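Local atomic coordinates of importin subunit beta-1 (Saccharomyces cerevisiae, PDB entry 5OWU), a protein that carries proteins into the nucleus together with importin alpha, the subunit that recognises the classical nuclear localization signal of the cargo. Residues L648-V660 with M688-V702. Sequence-based numbering, arbitrary orientation.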
loop_
_atom_site.group_PDB
_atom_site.type_symbol
_atom_site.label_atom_id
_atom_site.label_comp_id
_atom_site.label_asym_id
_atom_site.label_seq_id
_atom_site.Cartn_x
_atom_site.Cartn_y
_atom_site.Cartn_z
ATOM N N LEU A 648 -25.841 -7.767 -6.511
ATOM C CA LEU A 648 -25.882 -6.519 -5.758
ATOM C C LEU A 648 -26.060 -6.782 -4.270
ATOM O O LEU A 648 -25.484 -6.073 -3.437
ATOM C CB LEU A 648 -27.011 -5.628 -6.278
ATOM C CG LEU A 648 -26.796 -4.943 -7.629
ATOM C CD1 LEU A 648 -28.116 -4.430 -8.168
ATOM C CD2 LEU A 648 -25.794 -3.799 -7.515
ATOM N N ASN A 649 -26.851 -7.798 -3.916
ATOM C CA ASN A 649 -27.091 -8.079 -2.505
ATOM C C ASN A 649 -25.968 -8.871 -1.847
ATOM O O ASN A 649 -25.914 -8.926 -0.615
ATOM C CB ASN A 649 -28.416 -8.823 -2.339
ATOM C CG ASN A 649 -29.609 -7.912 -2.508
ATOM O OD1 ASN A 649 -29.564 -6.741 -2.127
ATOM N ND2 ASN A 649 -30.680 -8.436 -3.092
ATOM N N GLN A 650 -25.075 -9.485 -2.627
ATOM C CA GLN A 650 -23.897 -10.156 -2.069
ATOM C C GLN A 650 -22.868 -9.098 -1.670
ATOM O O GLN A 650 -21.796 -8.959 -2.262
ATOM C CB GLN A 650 -23.303 -11.142 -3.063
ATOM C CG GLN A 650 -24.089 -12.428 -3.227
ATOM C CD GLN A 650 -23.483 -13.351 -4.272
ATOM O OE1 GLN A 650 -24.202 -13.975 -5.056
ATOM N NE2 GLN A 650 -22.157 -13.442 -4.290
ATOM N N VAL A 651 -23.219 -8.340 -0.630
ATOM C CA VAL A 651 -22.402 -7.202 -0.225
ATOM C C VAL A 651 -21.036 -7.619 0.308
ATOM O O VAL A 651 -20.108 -6.803 0.317
ATOM C CB VAL A 651 -23.140 -6.357 0.828
ATOM C CG1 VAL A 651 -24.345 -5.680 0.214
ATOM C CG2 VAL A 651 -23.539 -7.211 2.035
ATOM N N ASP A 652 -20.887 -8.857 0.785
ATOM C CA ASP A 652 -19.576 -9.321 1.236
ATOM C C ASP A 652 -18.649 -9.616 0.062
ATOM O O ASP A 652 -17.433 -9.415 0.164
ATOM C CB ASP A 652 -19.730 -10.570 2.101
ATOM C CG ASP A 652 -20.332 -11.734 1.339
ATOM O OD1 ASP A 652 -21.087 -11.488 0.377
ATOM O OD2 ASP A 652 -20.050 -12.895 1.702
ATOM N N SER A 653 -19.199 -10.089 -1.046
ATOM C CA SER A 653 -18.419 -10.490 -2.203
ATOM C C SER A 653 -18.062 -9.276 -3.062
ATOM O O SER A 653 -18.800 -8.288 -3.092
ATOM C CB SER A 653 -19.209 -11.497 -3.031
ATOM O OG SER A 653 -18.477 -11.942 -4.156
ATOM N N PRO A 654 -16.930 -9.318 -3.774
ATOM C CA PRO A 654 -16.605 -8.212 -4.690
ATOM C C PRO A 654 -17.540 -8.115 -5.883
ATOM O O PRO A 654 -17.500 -7.105 -6.599
ATOM C CB PRO A 654 -15.171 -8.534 -5.131
ATOM C CG PRO A 654 -15.056 -10.006 -4.980
ATOM C CD PRO A 654 -15.887 -10.359 -3.782
ATOM N N VAL A 655 -18.387 -9.120 -6.112
ATOM C CA VAL A 655 -19.309 -9.083 -7.244
ATOM C C VAL A 655 -20.289 -7.923 -7.111
ATOM O O VAL A 655 -20.791 -7.407 -8.118
ATOM C CB VAL A 655 -20.044 -10.435 -7.364
ATOM C CG1 VAL A 655 -21.085 -10.591 -6.259
ATOM C CG2 VAL A 655 -20.679 -10.587 -8.737
ATOM N N SER A 656 -20.581 -7.493 -5.881
ATOM C CA SER A 656 -21.533 -6.401 -5.693
ATOM C C SER A 656 -20.956 -5.082 -6.194
ATOM O O SER A 656 -21.681 -4.257 -6.762
ATOM C CB SER A 656 -21.926 -6.291 -4.219
ATOM O OG SER A 656 -20.803 -5.973 -3.411
ATOM N N ILE A 657 -19.652 -4.872 -5.998
ATOM C CA ILE A 657 -18.990 -3.684 -6.532
ATOM C C ILE A 657 -19.148 -3.633 -8.044
ATOM O O ILE A 657 -19.494 -2.596 -8.627
ATOM C CB ILE A 657 -17.501 -3.670 -6.142
ATOM C CG1 ILE A 657 -17.314 -3.855 -4.631
ATOM C CG2 ILE A 657 -16.834 -2.379 -6.637
ATOM C CD1 ILE A 657 -17.781 -2.709 -3.823
ATOM N N THR A 658 -18.872 -4.758 -8.706
ATOM C CA THR A 658 -18.940 -4.795 -10.158
ATOM C C THR A 658 -20.375 -4.651 -10.643
ATOM O O THR A 658 -20.613 -4.042 -11.691
ATOM C CB THR A 658 -18.310 -6.091 -10.666
ATOM O OG1 THR A 658 -16.996 -6.224 -10.104
ATOM C CG2 THR A 658 -18.203 -6.082 -12.180
ATOM N N ALA A 659 -21.339 -5.180 -9.888
ATOM C CA ALA A 659 -22.742 -4.979 -10.233
ATOM C C ALA A 659 -23.127 -3.502 -10.128
ATOM O O ALA A 659 -23.861 -2.973 -10.981
ATOM C CB ALA A 659 -23.624 -5.852 -9.335
ATOM N N VAL A 660 -22.621 -2.809 -9.102
ATOM C CA VAL A 660 -22.781 -1.356 -9.055
ATOM C C VAL A 660 -22.172 -0.726 -10.299
ATOM O O VAL A 660 -22.703 0.251 -10.842
ATOM C CB VAL A 660 -22.159 -0.770 -7.776
ATOM C CG1 VAL A 660 -22.175 0.762 -7.827
ATOM C CG2 VAL A 660 -22.905 -1.247 -6.550
ATOM N N MET A 688 -28.424 -1.620 0.220
ATOM C CA MET A 688 -27.075 -2.177 0.219
ATOM C C MET A 688 -26.163 -1.407 1.160
ATOM O O MET A 688 -25.500 -1.995 2.022
ATOM C CB MET A 688 -26.499 -2.163 -1.194
ATOM C CG MET A 688 -27.165 -3.111 -2.162
ATOM S SD MET A 688 -26.781 -2.665 -3.865
ATOM C CE MET A 688 -24.993 -2.714 -3.837
ATOM N N ILE A 689 -26.113 -0.082 1.006
ATOM C CA ILE A 689 -25.211 0.727 1.811
ATOM C C ILE A 689 -25.642 0.787 3.267
ATOM O O ILE A 689 -24.858 1.227 4.115
ATOM C CB ILE A 689 -25.086 2.139 1.196
ATOM C CG1 ILE A 689 -23.818 2.830 1.709
ATOM C CG2 ILE A 689 -26.340 2.987 1.476
ATOM C CD1 ILE A 689 -23.467 4.112 0.975
ATOM N N SER A 690 -26.858 0.334 3.581
ATOM C CA SER A 690 -27.326 0.260 4.958
ATOM C C SER A 690 -27.092 -1.107 5.587
ATOM O O SER A 690 -27.461 -1.309 6.748
ATOM C CB SER A 690 -28.820 0.595 5.028
ATOM O OG SER A 690 -29.611 -0.581 4.959
ATOM N N ASN A 691 -26.495 -2.045 4.854
ATOM C CA ASN A 691 -26.283 -3.398 5.355
ATOM C C ASN A 691 -24.985 -3.449 6.156
ATOM O O ASN A 691 -23.922 -3.126 5.606
ATOM C CB ASN A 691 -26.218 -4.381 4.202
ATOM C CG ASN A 691 -26.266 -5.818 4.657
ATOM O OD1 ASN A 691 -25.869 -6.145 5.774
ATOM N ND2 ASN A 691 -26.755 -6.691 3.790
ATOM N N PRO A 692 -25.014 -3.830 7.440
ATOM C CA PRO A 692 -23.753 -3.900 8.200
ATOM C C PRO A 692 -22.786 -4.953 7.688
ATOM O O PRO A 692 -21.571 -4.793 7.859
ATOM C CB PRO A 692 -24.221 -4.211 9.629
ATOM C CG PRO A 692 -25.618 -3.708 9.685
ATOM C CD PRO A 692 -26.188 -3.955 8.321
ATOM N N ASN A 693 -23.274 -6.025 7.072
ATOM C CA ASN A 693 -22.374 -7.025 6.498
ATOM C C ASN A 693 -21.703 -6.552 5.215
ATOM O O ASN A 693 -21.061 -7.376 4.549
ATOM C CB ASN A 693 -23.134 -8.326 6.225
ATOM C CG ASN A 693 -23.468 -9.087 7.495
ATOM O OD1 ASN A 693 -22.988 -8.755 8.580
ATOM N ND2 ASN A 693 -24.287 -10.124 7.361
ATOM N N ALA A 694 -21.812 -5.280 4.838
ATOM C CA ALA A 694 -21.231 -4.802 3.592
ATOM C C ALA A 694 -19.734 -4.588 3.748
ATOM O O ALA A 694 -19.285 -3.958 4.710
ATOM C CB ALA A 694 -21.894 -3.495 3.159
ATOM N N ARG A 695 -18.963 -5.107 2.795
ATOM C CA ARG A 695 -17.539 -4.821 2.764
ATOM C C ARG A 695 -17.322 -3.319 2.612
ATOM O O ARG A 695 -18.187 -2.586 2.129
ATOM C CB ARG A 695 -16.856 -5.575 1.624
ATOM C CG ARG A 695 -17.343 -5.203 0.226
ATOM C CD ARG A 695 -16.282 -5.497 -0.817
ATOM N NE ARG A 695 -15.680 -6.814 -0.636
ATOM C CZ ARG A 695 -14.479 -7.161 -1.088
ATOM N NH1 ARG A 695 -13.728 -6.284 -1.747
ATOM N NH2 ARG A 695 -14.023 -8.385 -0.875
ATOM N N ARG A 696 -16.147 -2.859 3.041
ATOM C CA ARG A 696 -15.886 -1.424 3.035
ATOM C C ARG A 696 -15.920 -0.864 1.616
ATOM O O ARG A 696 -16.511 0.196 1.371
ATOM C CB ARG A 696 -14.546 -1.137 3.719
ATOM C CG ARG A 696 -13.323 -1.715 3.020
ATOM C CD ARG A 696 -12.022 -1.246 3.672
ATOM N NE ARG A 696 -11.910 -1.640 5.078
ATOM C CZ ARG A 696 -12.035 -0.823 6.123
ATOM N NH1 ARG A 696 -12.276 0.471 5.963
ATOM N NH2 ARG A 696 -11.910 -1.309 7.351
ATOM N N GLU A 697 -15.336 -1.590 0.656
ATOM C CA GLU A 697 -15.235 -1.091 -0.712
ATOM C C GLU A 697 -16.597 -0.794 -1.328
ATOM O O GLU A 697 -16.664 -0.081 -2.333
ATOM C CB GLU A 697 -14.490 -2.095 -1.598
ATOM C CG GLU A 697 -13.013 -2.297 -1.252
ATOM C CD GLU A 697 -12.788 -3.249 -0.084
ATOM O OE1 GLU A 697 -13.719 -4.003 0.268
ATOM O OE2 GLU A 697 -11.678 -3.244 0.486
ATOM N N LEU A 698 -17.681 -1.323 -0.756
ATOM C CA LEU A 698 -19.006 -1.063 -1.307
ATOM C C LEU A 698 -19.418 0.384 -1.088
ATOM O O LEU A 698 -20.007 1.008 -1.980
ATOM C CB LEU A 698 -20.030 -2.015 -0.691
ATOM C CG LEU A 698 -21.410 -1.994 -1.358
ATOM C CD1 LEU A 698 -21.365 -2.664 -2.725
ATOM C CD2 LEU A 698 -22.458 -2.652 -0.477
ATOM N N LYS A 699 -19.097 0.942 0.079
ATOM C CA LYS A 699 -19.553 2.296 0.389
ATOM C C LYS A 699 -19.130 3.311 -0.669
ATOM O O LYS A 699 -20.005 4.015 -1.203
ATOM C CB LYS A 699 -19.059 2.690 1.786
ATOM C CG LYS A 699 -19.245 4.153 2.143
ATOM C CD LYS A 699 -19.368 4.345 3.655
ATOM C CE LYS A 699 -18.828 5.696 4.093
ATOM N NZ LYS A 699 -19.333 6.114 5.438
ATOM N N PRO A 700 -17.849 3.447 -1.022
ATOM C CA PRO A 700 -17.501 4.426 -2.068
ATOM C C PRO A 700 -18.194 4.161 -3.397
ATOM O O PRO A 700 -18.726 5.096 -4.015
ATOM C CB PRO A 700 -15.971 4.302 -2.171
ATOM C CG PRO A 700 -15.619 3.019 -1.478
ATOM C CD PRO A 700 -16.657 2.812 -0.437
ATOM N N ALA A 701 -18.229 2.903 -3.843
ATOM C CA ALA A 701 -18.872 2.576 -5.111
ATOM C C ALA A 701 -20.299 3.116 -5.159
ATOM O O ALA A 701 -20.674 3.853 -6.081
ATOM C CB ALA A 701 -18.862 1.062 -5.325
ATOM N N VAL A 702 -21.098 2.794 -4.144
ATOM C CA VAL A 702 -22.479 3.267 -4.128
ATOM C C VAL A 702 -22.514 4.790 -4.158
ATOM O O VAL A 702 -23.267 5.392 -4.935
ATOM C CB VAL A 702 -23.227 2.688 -2.916
ATOM C CG1 VAL A 702 -24.631 3.260 -2.819
ATOM C CG2 VAL A 702 -23.289 1.176 -3.045
#
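Val-651 fits against the 688-702 segment with both of its methyl groups. CG1 meets Leu-698 CD2 at 3.6 Å. CG2 lies over the backbone of Asn-693 and Ala-694 and near the amide of Asn-691, whose OD1 closes an Asx turn onto Asn-693 N. Deeper in, Val-660 is a knob in a hole formed by Met-688, Leu-698, Ala-701 and Val-702. The chain of Met-688 bends at its last torsion (chi3 57°), which carries CE in to 3.7 Å from Val-660 CG2, while SD rests 3.8 Å from Leu-648 CB. Ile-657 closes this apolar layer, its CD1 3.7 Å from Leu-698 CD1.

The other side is polar and more open to solvent. Arg-695 grips the loop at Val-651 and Asp-652 twice. Its backbone N donates to Val-651 O at 3.2 Å. Its NE donates to Asp-652 O (3.2 Å, 157°) from above the carbonyl plane, and that oxygen lies close to the guanidinium plane. The Pro-654 ring lies over one face of the group, offset toward its edge, with CD 4.0 Å from Arg-695 NH2. A salt bridge from Arg-695 NH1 to Glu-697 OE1 (3.0 Å) also holds the guanidinium. The side chains of Asp-652 and Asn-693 are exposed here.

The contact joins HEAT repeats 15 and 16 through the C-terminal ends of helices 637-649 and 675-689, the loops that follow and the starts of the next helices. Segments 655-660 and 698-702 run nearly parallel, 6° apart, as in a HEAT solenoid. Thr-658 OG1 hydrogen-bonds to Asp-616 OD1 on helix 615-629 of the preceding repeat, and Lys-699 and Pro-700 touch helix 741-764 of the following one.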